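PDB 5ZF2: thioredoxin (H-type,TRX-H) from Edwardsiella tarda, which inhibits ASK1-MAPK signalling cascades to promote pathogenesis during infection, as a thioredoxin-like protein and T4SS effector. Local coordinates for residues A[1-6]-A[52-57]; A[12-17]-A[77-82]; A[37-42]-A[95-100]; A[72-77]-A[87-92]. One frame throughout, in Å; residues are numbered along the deposited sequence.

Interaction 1: A[1-6]-A[52-57]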
loop_
_atom_site.group_PDB
_atom_site.type_symbol
_atom_site.label_atom_id
_atom_site.label_comp_id
_atom_site.label_asym_id
_atom_site.label_seq_id
_atom_site.Cartn_x
_atom_site.Cartn_y
_atom_site.Cartn_z
ATOM N N SER A 1 8.966 -5.918 2.739
ATOM C CA SER A 1 9.773 -4.717 2.523
ATOM C C SER A 1 8.880 -3.489 2.326
ATOM O O SER A 1 7.726 -3.619 1.958
ATOM C CB SER A 1 10.685 -4.882 1.301
ATOM O OG SER A 1 9.926 -5.044 0.113
ATOM N N VAL A 2 9.442 -2.304 2.554
ATOM C CA VAL A 2 8.746 -1.026 2.395
ATOM C C VAL A 2 9.666 -0.077 1.665
ATOM O O VAL A 2 10.789 0.165 2.117
ATOM C CB VAL A 2 8.361 -0.399 3.745
ATOM C CG1 VAL A 2 7.563 0.892 3.484
ATOM C CG2 VAL A 2 7.589 -1.400 4.605
ATOM N N GLU A 3 9.202 0.503 0.570
ATOM C CA GLU A 3 10.086 1.381 -0.176
ATOM C C GLU A 3 9.252 2.450 -0.858
ATOM O O GLU A 3 8.031 2.287 -1.007
ATOM C CB GLU A 3 10.922 0.584 -1.189
ATOM C CG GLU A 3 10.151 -0.017 -2.347
ATOM C CD GLU A 3 10.910 -1.225 -2.942
ATOM O OE1 GLU A 3 10.653 -2.385 -2.530
ATOM O OE2 GLU A 3 11.796 -1.007 -3.796
ATOM N N PRO A 4 9.854 3.580 -1.231
ATOM C CA PRO A 4 9.122 4.589 -1.992
ATOM C C PRO A 4 8.736 4.031 -3.346
ATOM O O PRO A 4 9.477 3.248 -3.953
ATOM C CB PRO A 4 10.132 5.742 -2.149
ATOM C CG PRO A 4 11.282 5.403 -1.302
ATOM C CD PRO A 4 11.279 3.928 -1.066
ATOM N N TYR A 5 7.577 4.456 -3.828
ATOM C CA TYR A 5 7.175 4.082 -5.171
ATOM C C TYR A 5 8.179 4.600 -6.199
ATOM O O TYR A 5 8.585 5.771 -6.173
ATOM C CB TYR A 5 5.783 4.619 -5.517
ATOM C CG TYR A 5 5.420 4.265 -6.934
ATOM C CD1 TYR A 5 4.839 3.032 -7.239
ATOM C CD2 TYR A 5 5.744 5.126 -7.980
ATOM C CE1 TYR A 5 4.542 2.698 -8.550
ATOM C CE2 TYR A 5 5.475 4.800 -9.268
ATOM C CZ TYR A 5 4.864 3.597 -9.553
ATOM O OH TYR A 5 4.601 3.327 -10.871
ATOM N N SER A 6 8.562 3.705 -7.106
ATOM C CA SER A 6 9.199 4.044 -8.366
ATOM C C SER A 6 8.674 3.066 -9.395
ATOM O O SER A 6 8.259 1.954 -9.049
ATOM C CB SER A 6 10.730 3.977 -8.295
ATOM O OG SER A 6 11.191 2.637 -8.249
ATOM N N ARG A 52 5.453 -6.769 -0.563
ATOM C CA ARG A 52 6.278 -5.669 -1.036
ATOM C C ARG A 52 5.403 -4.414 -1.003
ATOM O O ARG A 52 4.464 -4.292 -1.794
ATOM C CB ARG A 52 6.790 -5.941 -2.447
ATOM C CG ARG A 52 7.433 -7.290 -2.639
ATOM C CD ARG A 52 8.804 -7.326 -2.004
ATOM N NE ARG A 52 9.679 -6.272 -2.515
ATOM C CZ ARG A 52 10.294 -6.295 -3.700
ATOM N NH1 ARG A 52 10.135 -7.328 -4.532
ATOM N NH2 ARG A 52 11.068 -5.272 -4.057
ATOM N N VAL A 53 5.721 -3.489 -0.107
ATOM C CA VAL A 53 4.927 -2.274 0.111
ATOM C C VAL A 53 5.583 -1.123 -0.626
ATOM O O VAL A 53 6.801 -0.925 -0.511
ATOM C CB VAL A 53 4.815 -1.954 1.609
ATOM C CG1 VAL A 53 3.981 -0.660 1.833
ATOM C CG2 VAL A 53 4.259 -3.154 2.359
ATOM N N PHE A 54 4.786 -0.360 -1.393
ATOM C CA PHE A 54 5.275 0.848 -2.044
ATOM C C PHE A 54 4.494 2.057 -1.551
ATOM O O PHE A 54 3.262 2.084 -1.640
ATOM C CB PHE A 54 5.181 0.739 -3.566
ATOM C CG PHE A 54 6.040 -0.340 -4.113
ATOM C CD1 PHE A 54 7.379 -0.082 -4.410
ATOM C CD2 PHE A 54 5.532 -1.610 -4.304
ATOM C CE1 PHE A 54 8.193 -1.078 -4.894
ATOM C CE2 PHE A 54 6.354 -2.631 -4.773
ATOM C CZ PHE A 54 7.685 -2.354 -5.058
ATOM N N LYS A 55 5.214 3.052 -1.040
ATOM C CA LYS A 55 4.604 4.281 -0.558
ATOM C C LYS A 55 4.542 5.281 -1.705
ATOM O O LYS A 55 5.582 5.702 -2.234
ATOM C CB LYS A 55 5.387 4.846 0.627
ATOM C CG LYS A 55 5.467 3.903 1.849
ATOM C CD LYS A 55 4.287 4.080 2.810
ATOM C CE LYS A 55 4.478 3.255 4.095
ATOM N NZ LYS A 55 5.597 3.747 4.969
ATOM N N VAL A 56 3.322 5.646 -2.088
ATOM C CA VAL A 56 3.055 6.605 -3.148
ATOM C C VAL A 56 2.703 7.931 -2.494
ATOM O O VAL A 56 1.734 8.015 -1.728
ATOM C CB VAL A 56 1.911 6.125 -4.062
ATOM C CG1 VAL A 56 1.658 7.142 -5.194
ATOM C CG2 VAL A 56 2.236 4.751 -4.651
ATOM N N ASN A 57 3.504 8.959 -2.769
ATOM C CA ASN A 57 3.249 10.275 -2.207
ATOM C C ASN A 57 2.173 10.952 -3.054
ATOM O O ASN A 57 2.407 11.315 -4.213
ATOM C CB ASN A 57 4.536 11.092 -2.143
ATOM C CG ASN A 57 4.344 12.441 -1.458
ATOM O OD1 ASN A 57 3.297 13.081 -1.581
ATOM N ND2 ASN A 57 5.362 12.869 -0.708
HETATM O O HOH W 1 8.665 -2.999 -0.878
#
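Ser1, Glu3 and Tyr5 exchange four backbone hydrogen bonds with Val53 and Lys55. Ser1 O accepts from Val53 N, Val53 O from Glu3 N, and Glu3 O from Lys55 N. The last bond, Tyr5 N to Lys55 O, is 2.8 Å long, with the donor well above the carbonyl plane.

The polar side chains gather round the Arg52 guanidinium. Its NE gives a hydrogen bond of 2.9 Å to Ser1 OG, which lies close to the guanidinium plane. NH2 forms a salt bridge with Glu3 OE1 at 3.3 Å, reaching the carboxylate on its syn side. One water accepts from Ser1 OG and donates to Glu3 OE1 and Val53 O.

This is the parallel pairing of edge strand 2-4 with strand 52-57 in a thioredoxin fold. Strand 20-25 lies on the far side of 52-57; helix 7-15 joins it to strand 2-4 and touches Glu3 and Phe54 through Ala9.

The apolar contacts use both sheet faces. Glu3 runs beside Phe54. Its CG lies between the backbone N and the carbonyl carbon (chi1 68°), 3.4 Å from Phe54 CE1. On the other face Val2 CG2 meets Val53 CB at 4.1 Å, and both valines touch Phe43 of helix 30-43. Apart from these, Tyr5 CB packs 3.7 Å from Val56 CG2; both residues touch Ala64 of helix 62-68, and the Tyr5 hydroxyl is hydrogen-bonded to Asp7.

Interaction 2: A[12-17]-A[77-82]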
loop_
_atom_site.group_PDB
_atom_site.type_symbol
_atom_site.label_atom_id
_atom_site.label_comp_id
_atom_site.label_asym_id
_atom_site.label_seq_id
_atom_site.Cartn_x
_atom_site.Cartn_y
_atom_site.Cartn_z
ATOM N N GLN A 12 9.019 -4.513 -11.176
ATOM C CA GLN A 12 9.764 -5.717 -10.831
ATOM C C GLN A 12 9.056 -6.493 -9.724
ATOM O O GLN A 12 8.988 -7.728 -9.774
ATOM C CB GLN A 12 11.193 -5.357 -10.435
ATOM C CG GLN A 12 12.019 -6.531 -9.971
ATOM C CD GLN A 12 12.737 -6.241 -8.670
ATOM O OE1 GLN A 12 13.796 -5.618 -8.675
ATOM N NE2 GLN A 12 12.147 -6.650 -7.542
ATOM N N ALA A 13 8.493 -5.792 -8.733
ATOM C CA ALA A 13 7.700 -6.481 -7.714
ATOM C C ALA A 13 6.494 -7.199 -8.328
ATOM O O ALA A 13 6.218 -8.360 -7.994
ATOM C CB ALA A 13 7.248 -5.490 -6.632
ATOM N N GLN A 14 5.778 -6.546 -9.245
ATOM C CA GLN A 14 4.601 -7.184 -9.841
ATOM C C GLN A 14 4.959 -8.424 -10.647
ATOM O O GLN A 14 4.165 -9.371 -10.714
ATOM C CB GLN A 14 3.852 -6.201 -10.737
ATOM C CG GLN A 14 3.233 -5.056 -9.969
ATOM C CD GLN A 14 1.962 -5.467 -9.253
ATOM O OE1 GLN A 14 1.994 -6.233 -8.285
ATOM N NE2 GLN A 14 0.833 -4.955 -9.727
ATOM N N ALA A 15 6.117 -8.434 -11.292
ATOM C CA ALA A 15 6.524 -9.598 -12.069
ATOM C C ALA A 15 7.086 -10.729 -11.201
ATOM O O ALA A 15 7.221 -11.855 -11.691
ATOM C CB ALA A 15 7.556 -9.177 -13.115
ATOM N N SER A 16 7.372 -10.469 -9.923
ATOM C CA SER A 16 8.041 -11.423 -9.050
ATOM C C SER A 16 7.128 -12.530 -8.534
ATOM O O SER A 16 7.634 -13.533 -8.024
ATOM C CB SER A 16 8.624 -10.702 -7.831
ATOM O OG SER A 16 7.569 -10.317 -6.944
ATOM N N GLY A 17 5.814 -12.368 -8.604
ATOM C CA GLY A 17 4.922 -13.302 -7.949
ATOM C C GLY A 17 4.542 -12.938 -6.528
ATOM O O GLY A 17 3.560 -13.488 -6.011
ATOM N N ILE A 77 -4.123 -0.339 -1.831
ATOM C CA ILE A 77 -4.486 -1.261 -2.902
ATOM C C ILE A 77 -3.624 -2.502 -2.785
ATOM O O ILE A 77 -2.394 -2.407 -2.784
ATOM C CB ILE A 77 -4.298 -0.649 -4.296
ATOM C CG1 ILE A 77 -4.970 0.731 -4.367
ATOM C CG2 ILE A 77 -4.843 -1.664 -5.355
ATOM C CD1 ILE A 77 -4.597 1.522 -5.637
ATOM N N LEU A 78 -4.255 -3.660 -2.729
ATOM C CA LEU A 78 -3.517 -4.905 -2.544
ATOM C C LEU A 78 -3.498 -5.640 -3.875
ATOM O O LEU A 78 -4.541 -5.812 -4.507
ATOM C CB LEU A 78 -4.136 -5.777 -1.448
ATOM C CG LEU A 78 -3.405 -7.110 -1.203
ATOM C CD1 LEU A 78 -1.949 -6.881 -0.682
ATOM C CD2 LEU A 78 -4.171 -8.010 -0.234
ATOM N N TYR A 79 -2.314 -6.050 -4.304
ATOM C CA TYR A 79 -2.154 -6.872 -5.493
ATOM C C TYR A 79 -1.637 -8.242 -5.103
ATOM O O TYR A 79 -0.846 -8.376 -4.166
ATOM C CB TYR A 79 -1.167 -6.243 -6.490
ATOM C CG TYR A 79 -1.615 -4.941 -7.060
ATOM C CD1 TYR A 79 -1.490 -3.779 -6.329
ATOM C CD2 TYR A 79 -2.154 -4.867 -8.340
ATOM C CE1 TYR A 79 -1.887 -2.569 -6.839
ATOM C CE2 TYR A 79 -2.573 -3.649 -8.863
ATOM C CZ TYR A 79 -2.437 -2.514 -8.103
ATOM O OH TYR A 79 -2.813 -1.308 -8.598
ATOM N N ARG A 80 -2.084 -9.264 -5.836
ATOM C CA ARG A 80 -1.495 -10.596 -5.745
ATOM C C ARG A 80 -1.235 -11.075 -7.162
ATOM O O ARG A 80 -2.106 -10.950 -8.033
ATOM C CB ARG A 80 -2.396 -11.573 -4.966
ATOM C CG ARG A 80 -2.384 -11.280 -3.458
ATOM C CD ARG A 80 -3.276 -12.197 -2.629
ATOM N NE ARG A 80 -3.153 -11.905 -1.204
ATOM C CZ ARG A 80 -4.109 -12.166 -0.321
ATOM N NH1 ARG A 80 -5.223 -12.714 -0.742
ATOM N NH2 ARG A 80 -3.969 -11.885 0.976
ATOM N N ASN A 81 -0.012 -11.546 -7.399
ATOM C CA ASN A 81 0.411 -12.041 -8.702
ATOM C C ASN A 81 0.197 -10.988 -9.786
ATOM O O ASN A 81 -0.134 -11.313 -10.934
ATOM C CB ASN A 81 -0.305 -13.349 -9.063
ATOM C CG ASN A 81 0.425 -14.127 -10.138
ATOM O OD1 ASN A 81 1.662 -14.132 -10.189
ATOM N ND2 ASN A 81 -0.335 -14.761 -11.033
ATOM N N GLY A 82 0.366 -9.718 -9.419
ATOM C CA GLY A 82 0.312 -8.641 -10.390
ATOM C C GLY A 82 -1.072 -8.123 -10.701
ATOM O O GLY A 82 -1.210 -7.311 -11.615
HETATM O O HOH W 2 1.294 -8.553 -6.791
HETATM O O HOH W 3 3.205 -11.791 -12.018
HETATM O O HOH W 4 1.256 -12.564 -5.102
HETATM O O HOH W 5 2.353 -15.637 -7.280
#
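Gln14 lays the nitrogen of its side-chain amide over one face of the Tyr79 ring. NE2 is 3.3 Å from Tyr79 CD2 and slightly farther from CG, so it stands over that side of the ring. The amide plane is almost perpendicular to the ring, at 88°. A bend at chi2 (-77°) turns CD of Gln14 off the straight course of the chain. The carbonyl oxygen OE1 of Gln14 is 3.6 Å from Gly82 CA.

Water joins the two segments where they do not bond directly. One water donates to Gln14 OE1 at 2.8 Å and accepts from Gly82 N. A second donates to the backbone O of Gln14, with a weak bond to Asn81 OD1. A third donates to Gly17 O at 2.6 Å and accepts from Asn81 N.

The contact lies at the surface and sets the end of helix 7-15 against the tip of the hairpin formed by strands 75-80 and 83-89. Asn81 and Gly82 both have positive phi, with backbone angles that fit a type I' turn. Gly17 also has positive phi (91°), where the chain leaves the helix. In the last turn, Ala13 O accepts from both N and OG of Ser16, the latter at 2.6 Å. Ser16 OG also bonds to Ala18 N, which ties the helix end to the chain leading into strand 20-25. Gln14 and Tyr79 both touch Val20 of that strand.

Interaction 3: A[37-42]-A[95-100]. With SO4 (sulfate ion), chain B.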
loop_
_atom_site.group_PDB
_atom_site.type_symbol
_atom_site.label_atom_id
_atom_site.label_comp_id
_atom_site.label_asym_id
_atom_site.label_seq_id
_atom_site.Cartn_x
_atom_site.Cartn_y
_atom_site.Cartn_z
ATOM N N ARG A 37 1.120 4.190 11.498
ATOM C CA ARG A 37 1.223 3.605 12.817
ATOM C C ARG A 37 0.826 2.165 12.967
ATOM O O ARG A 37 1.469 1.396 13.572
ATOM C CB ARG A 37 0.336 4.370 13.783
ATOM C CG ARG A 37 1.042 5.405 14.519
ATOM C CD ARG A 37 1.622 6.438 13.625
ATOM N NE ARG A 37 1.334 7.741 14.167
ATOM C CZ ARG A 37 2.272 8.511 14.649
ATOM N NH1 ARG A 37 3.517 8.068 14.633
ATOM N NH2 ARG A 37 1.978 9.694 15.147
ATOM N N GLU A 38 -0.326 1.857 12.474
ATOM C CA GLU A 38 -0.920 0.542 12.668
ATOM C C GLU A 38 -0.436 -0.467 11.648
ATOM O O GLU A 38 -0.358 -1.659 11.958
ATOM C CB GLU A 38 -2.447 0.664 12.616
ATOM C CG GLU A 38 -2.937 1.623 13.721
ATOM C CD GLU A 38 -4.406 1.978 13.591
ATOM O OE1 GLU A 38 -4.965 1.719 12.511
ATOM O OE2 GLU A 38 -4.956 2.549 14.557
ATOM N N LEU A 39 -0.109 0.001 10.444
ATOM C CA LEU A 39 0.414 -0.857 9.393
ATOM C C LEU A 39 1.868 -1.268 9.647
ATOM O O LEU A 39 2.262 -2.392 9.306
ATOM C CB LEU A 39 0.287 -0.140 8.050
ATOM C CG LEU A 39 -1.123 -0.094 7.459
ATOM C CD1 LEU A 39 -1.119 0.795 6.248
ATOM C CD2 LEU A 39 -1.611 -1.497 7.121
ATOM N N THR A 40 2.687 -0.375 10.203
ATOM C CA THR A 40 4.108 -0.706 10.369
ATOM C C THR A 40 4.339 -2.016 11.109
ATOM O O THR A 40 5.048 -2.876 10.565
ATOM C CB THR A 40 4.849 0.468 11.022
ATOM O OG1 THR A 40 4.759 1.602 10.145
ATOM C CG2 THR A 40 6.320 0.127 11.282
ATOM N N PRO A 41 3.737 -2.283 12.273
ATOM C CA PRO A 41 3.931 -3.608 12.879
ATOM C C PRO A 41 3.325 -4.731 12.060
ATOM O O PRO A 41 3.858 -5.846 12.060
ATOM C CB PRO A 41 3.253 -3.478 14.249
ATOM C CG PRO A 41 2.272 -2.385 14.070
ATOM C CD PRO A 41 2.884 -1.424 13.121
ATOM N N LEU A 42 2.230 -4.483 11.354
ATOM C CA LEU A 42 1.674 -5.552 10.537
ATOM C C LEU A 42 2.647 -5.964 9.437
ATOM O O LEU A 42 2.738 -7.150 9.108
ATOM C CB LEU A 42 0.329 -5.119 9.947
ATOM C CG LEU A 42 -0.787 -4.832 10.961
ATOM C CD1 LEU A 42 -2.050 -4.290 10.286
ATOM C CD2 LEU A 42 -1.100 -6.100 11.756
ATOM N N SER A 95 -7.763 -4.199 13.435
ATOM C CA SER A 95 -8.204 -5.514 12.979
ATOM C C SER A 95 -8.639 -5.498 11.515
ATOM O O SER A 95 -8.440 -6.487 10.797
ATOM C CB SER A 95 -9.336 -6.026 13.875
ATOM O OG SER A 95 -10.469 -5.202 13.771
ATOM N N ALA A 96 -9.226 -4.398 11.043
ATOM C CA ALA A 96 -9.633 -4.339 9.643
ATOM C C ALA A 96 -8.423 -4.275 8.720
ATOM O O ALA A 96 -8.408 -4.917 7.664
ATOM C CB ALA A 96 -10.560 -3.136 9.400
ATOM N N LEU A 97 -7.402 -3.499 9.103
ATOM C CA LEU A 97 -6.185 -3.401 8.303
ATOM C C LEU A 97 -5.449 -4.734 8.262
ATOM O O LEU A 97 -4.950 -5.144 7.204
ATOM C CB LEU A 97 -5.269 -2.311 8.873
ATOM C CG LEU A 97 -5.826 -0.891 8.775
ATOM C CD1 LEU A 97 -4.876 0.061 9.458
ATOM C CD2 LEU A 97 -5.957 -0.469 7.327
ATOM N N SER A 98 -5.341 -5.407 9.410
ATOM C CA SER A 98 -4.801 -6.765 9.436
ATOM C C SER A 98 -5.564 -7.676 8.475
ATOM O O SER A 98 -4.969 -8.419 7.687
ATOM C CB SER A 98 -4.864 -7.317 10.857
ATOM O OG SER A 98 -4.469 -8.663 10.881
ATOM N N ASP A 99 -6.885 -7.635 8.527
ATOM C CA ASP A 99 -7.645 -8.544 7.674
ATOM C C ASP A 99 -7.508 -8.170 6.201
ATOM O O ASP A 99 -7.490 -9.057 5.339
ATOM C CB ASP A 99 -9.106 -8.549 8.104
ATOM C CG ASP A 99 -9.901 -9.642 7.421
ATOM O OD1 ASP A 99 -9.583 -10.833 7.615
ATOM O OD2 ASP A 99 -10.813 -9.294 6.670
ATOM N N PHE A 100 -7.375 -6.872 5.908
ATOM C CA PHE A 100 -7.165 -6.398 4.539
ATOM C C PHE A 100 -5.910 -7.019 3.925
ATOM O O PHE A 100 -5.889 -7.364 2.737
ATOM C CB PHE A 100 -7.048 -4.872 4.528
ATOM C CG PHE A 100 -6.806 -4.284 3.152
ATOM C CD1 PHE A 100 -7.856 -4.118 2.263
ATOM C CD2 PHE A 100 -5.530 -3.904 2.763
ATOM C CE1 PHE A 100 -7.630 -3.590 0.982
ATOM C CE2 PHE A 100 -5.289 -3.363 1.509
ATOM C CZ PHE A 100 -6.339 -3.192 0.620
HETATM S S SO4 B . -10.009 -2.928 16.521
HETATM O O1 SO4 B . -8.713 -3.277 15.954
HETATM O O2 SO4 B . -9.870 -2.638 17.940
HETATM O O3 SO4 B . -10.538 -1.713 15.861
HETATM O O4 SO4 B . -10.935 -4.047 16.335
#
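Leu97 meets three side chains of the 37-42 helix: Glu38, Leu39 and Leu42. Its CB is the shared point, with Leu42 CD1 at 4.0 Å and Leu39 CD2 at 4.1 Å. Its CD1 reaches farther, to within 3.5 Å of Glu38 OE1. The Leu97 side chain crosses those of Glu38 and Leu39 at about a right angle. Leu42 also leans on the neighbouring backbone, its CD1 3.6 Å from Ser98 N. Its other methyl, CD2, rests near Ser98 CB. The contact is carried by van der Waals packing.

In Leu42, chi1 (-63°) sets CG anti to the carbonyl carbon, and chi2 (175°) carries CD1 on toward the backbone of Ser98. The local axes of the two segments are 10.0 Å apart and cross at -45°. The nearest CA atoms are those of Leu42 and Ser98. Beneath the pair, Leu39 and Leu97 both touch Leu76 of strand 75-80. Phe100, one turn on from Leu97, touches the same residue.

At the start of the second helix a sulfate, probably from the crystallisation liquor, is held by Ser95. The N of Ser95 bonds to sulfate O1 at 2.8 Å and Ser95 OG to sulfate O4 at 2.9 Å. Ser93 OG adds another bond. The N-terminal end of a helix would favour such an anion.

Helices 30-43 and 94-102 packed together on one side of the central sheet are characteristic of the thioredoxin fold. The first of them probably starts with the redox CxxC motif of that family.

Interaction 4: A[72-77]-A[87-92]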
loop_
_atom_site.group_PDB
_atom_site.type_symbol
_atom_site.label_atom_id
_atom_site.label_comp_id
_atom_site.label_asym_id
_atom_site.label_seq_id
_atom_site.Cartn_x
_atom_site.Cartn_y
_atom_site.Cartn_z
ATOM N N GLN A 72 -7.867 9.817 -3.577
ATOM C CA GLN A 72 -7.739 10.296 -2.206
ATOM C C GLN A 72 -6.493 9.714 -1.557
ATOM O O GLN A 72 -6.095 8.580 -1.837
ATOM C CB GLN A 72 -8.946 9.927 -1.333
ATOM C CG GLN A 72 -10.276 9.995 -2.074
ATOM C CD GLN A 72 -11.451 9.871 -1.146
ATOM O OE1 GLN A 72 -11.357 10.200 0.035
ATOM N NE2 GLN A 72 -12.573 9.396 -1.672
ATOM N N GLN A 73 -5.907 10.499 -0.660
ATOM C CA GLN A 73 -4.895 9.975 0.238
ATOM C C GLN A 73 -5.544 8.935 1.146
ATOM O O GLN A 73 -6.770 8.856 1.259
ATOM C CB GLN A 73 -4.286 11.112 1.055
ATOM C CG GLN A 73 -5.362 11.902 1.818
ATOM C CD GLN A 73 -4.961 13.338 2.146
ATOM O OE1 GLN A 73 -5.311 13.865 3.206
ATOM N NE2 GLN A 73 -4.235 13.976 1.231
ATOM N N SER A 74 -4.708 8.129 1.792
ATOM C CA SER A 74 -5.133 7.019 2.646
ATOM C C SER A 74 -5.776 5.880 1.861
ATOM O O SER A 74 -6.500 5.062 2.444
ATOM C CB SER A 74 -6.066 7.483 3.780
ATOM O OG SER A 74 -7.393 7.758 3.313
ATOM N N THR A 75 -5.498 5.783 0.556
ATOM C CA THR A 75 -5.941 4.647 -0.252
ATOM C C THR A 75 -4.898 3.541 -0.154
ATOM O O THR A 75 -3.690 3.809 -0.261
ATOM C CB THR A 75 -6.136 5.023 -1.729
ATOM O OG1 THR A 75 -7.079 6.092 -1.853
ATOM C CG2 THR A 75 -6.656 3.822 -2.520
ATOM N N LEU A 76 -5.361 2.307 0.070
ATOM C CA LEU A 76 -4.512 1.112 0.065
ATOM C C LEU A 76 -5.029 0.184 -1.020
ATOM O O LEU A 76 -6.251 -0.032 -1.128
ATOM C CB LEU A 76 -4.548 0.370 1.412
ATOM C CG LEU A 76 -4.193 1.155 2.672
ATOM C CD1 LEU A 76 -4.493 0.321 3.945
ATOM C CD2 LEU A 76 -2.733 1.529 2.605
ATOM N N ILE A 77 -4.123 -0.339 -1.831
ATOM C CA ILE A 77 -4.486 -1.261 -2.902
ATOM C C ILE A 77 -3.624 -2.502 -2.785
ATOM O O ILE A 77 -2.394 -2.407 -2.784
ATOM C CB ILE A 77 -4.298 -0.649 -4.296
ATOM C CG1 ILE A 77 -4.970 0.731 -4.367
ATOM C CG2 ILE A 77 -4.843 -1.664 -5.355
ATOM C CD1 ILE A 77 -4.597 1.522 -5.637
ATOM N N ARG A 87 -9.174 -2.909 -2.638
ATOM C CA ARG A 87 -8.671 -1.605 -2.245
ATOM C C ARG A 87 -9.536 -1.094 -1.097
ATOM O O ARG A 87 -10.616 -1.630 -0.807
ATOM C CB ARG A 87 -8.646 -0.626 -3.433
ATOM C CG ARG A 87 -10.022 -0.257 -4.015
ATOM C CD ARG A 87 -9.873 0.847 -5.073
ATOM N NE ARG A 87 -8.978 0.438 -6.160
ATOM C CZ ARG A 87 -8.241 1.287 -6.873
ATOM N NH1 ARG A 87 -8.301 2.585 -6.599
ATOM N NH2 ARG A 87 -7.442 0.838 -7.844
ATOM N N SER A 88 -9.029 -0.067 -0.427
ATOM C CA SER A 88 -9.610 0.447 0.805
ATOM C C SER A 88 -9.222 1.912 0.922
ATOM O O SER A 88 -8.086 2.270 0.585
ATOM C CB SER A 88 -9.081 -0.377 2.007
ATOM O OG SER A 88 -9.373 0.264 3.243
ATOM N N ILE A 89 -10.145 2.763 1.390
ATOM C CA ILE A 89 -9.853 4.192 1.591
ATOM C C ILE A 89 -10.193 4.588 3.029
ATOM O O ILE A 89 -11.346 4.459 3.457
ATOM C CB ILE A 89 -10.632 5.092 0.612
ATOM C CG1 ILE A 89 -10.272 4.821 -0.852
ATOM C CG2 ILE A 89 -10.440 6.585 0.966
ATOM C CD1 ILE A 89 -11.356 5.372 -1.828
ATOM N N GLY A 90 -9.214 5.109 3.756
ATOM C CA GLY A 90 -9.479 5.729 5.037
ATOM C C GLY A 90 -9.598 4.790 6.224
ATOM O O GLY A 90 -9.882 5.259 7.333
ATOM N N GLU A 91 -9.363 3.497 6.041
ATOM C CA GLU A 91 -9.534 2.524 7.116
ATOM C C GLU A 91 -8.481 2.690 8.201
ATOM O O GLU A 91 -7.278 2.674 7.907
ATOM C CB GLU A 91 -9.440 1.104 6.550
ATOM C CG GLU A 91 -9.546 0.020 7.610
ATOM C CD GLU A 91 -10.904 0.058 8.299
ATOM O OE1 GLU A 91 -10.969 0.418 9.505
ATOM O OE2 GLU A 91 -11.905 -0.265 7.614
ATOM N N THR A 92 -8.921 2.799 9.473
ATOM C CA THR A 92 -7.963 2.882 10.577
ATOM C C THR A 92 -8.200 1.860 11.685
ATOM O O THR A 92 -7.520 1.925 12.718
ATOM C CB THR A 92 -7.930 4.288 11.204
ATOM O OG1 THR A 92 -9.219 4.610 11.733
ATOM C CG2 THR A 92 -7.517 5.346 10.175
HETATM O O HOH W 6 -7.665 2.427 3.579
#
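Strands 75-80 and 83-89 form the antiparallel hairpin at one edge of the thioredoxin-fold sheet. Leu76 and Ser88 form a hydrogen-bonded pair here. Leu76 N lies nearly along the C=O axis of Ser88, with an N to O distance of 2.8 Å. The return bond runs from Ser88 N to Leu76 O at 2.9 Å. Gly90 N then bonds to Ser74 O, from above the carbonyl plane.

On either side of that pair, Thr75 faces Ile89 and Ile77 faces Arg87 without backbone hydrogen bonds between them. Thr75 OG1 lies 3.6 Å from Ile89 CG1 and bonds back to Gln72 O at 2.7 Å. Arg87 CG lies between its backbone N and carbonyl carbon (chi1 65°), and the chain bends at chi3 (58°). Ile77 CD1 sits over one face of the Arg87 guanidinium, offset toward its rim and 3.7 Å from Arg87 NH2. Arg87 NE forms a salt bridge with Glu84, and NH2 bonds to Phe68 O.

Strand 75-80 starts with a G1 beta bulge, where Ser74 and Thr75 both face Val24 and Ser74 has positive phi (68°). Classical thioredoxins carry a cis-proline here; Ser74 probably takes that place. Gln73 and Ser74 touch Cys32, and Gln73 also touches Cys29, of a probable CxxC motif. A water donates to Ser74 O, accepts from Glu91 N and bonds to Ser88 OG at 2.8 Å.

The strand pairing thus rests on backbone bonds, while Arg87 is held by Glu84 and carbonyl oxygens at its N-H groups and lies with one face against Ile77 CD1.

Interactions 1 and 4 are strand pairings in one sheet, at opposite sides of the chain's centre and about 15 Å apart between centres. The first is parallel, the second antiparallel, and both are partly buried. Interaction 2 is a surface contact that relies on water. Interaction 3 is helix packing, mostly apolar. Interactions 2 and 4 share strand 75-80, their ranges overlapping at Ile77, one using its hairpin turn and the other its start. Interaction 1 touches interaction 2 where Phe54 packs on Ala13. Interaction 3 encloses interaction 4 along the chain, and Phe100 lies against Leu76. Helix 7-15 covers the sheet face opposite the helices of interaction 3.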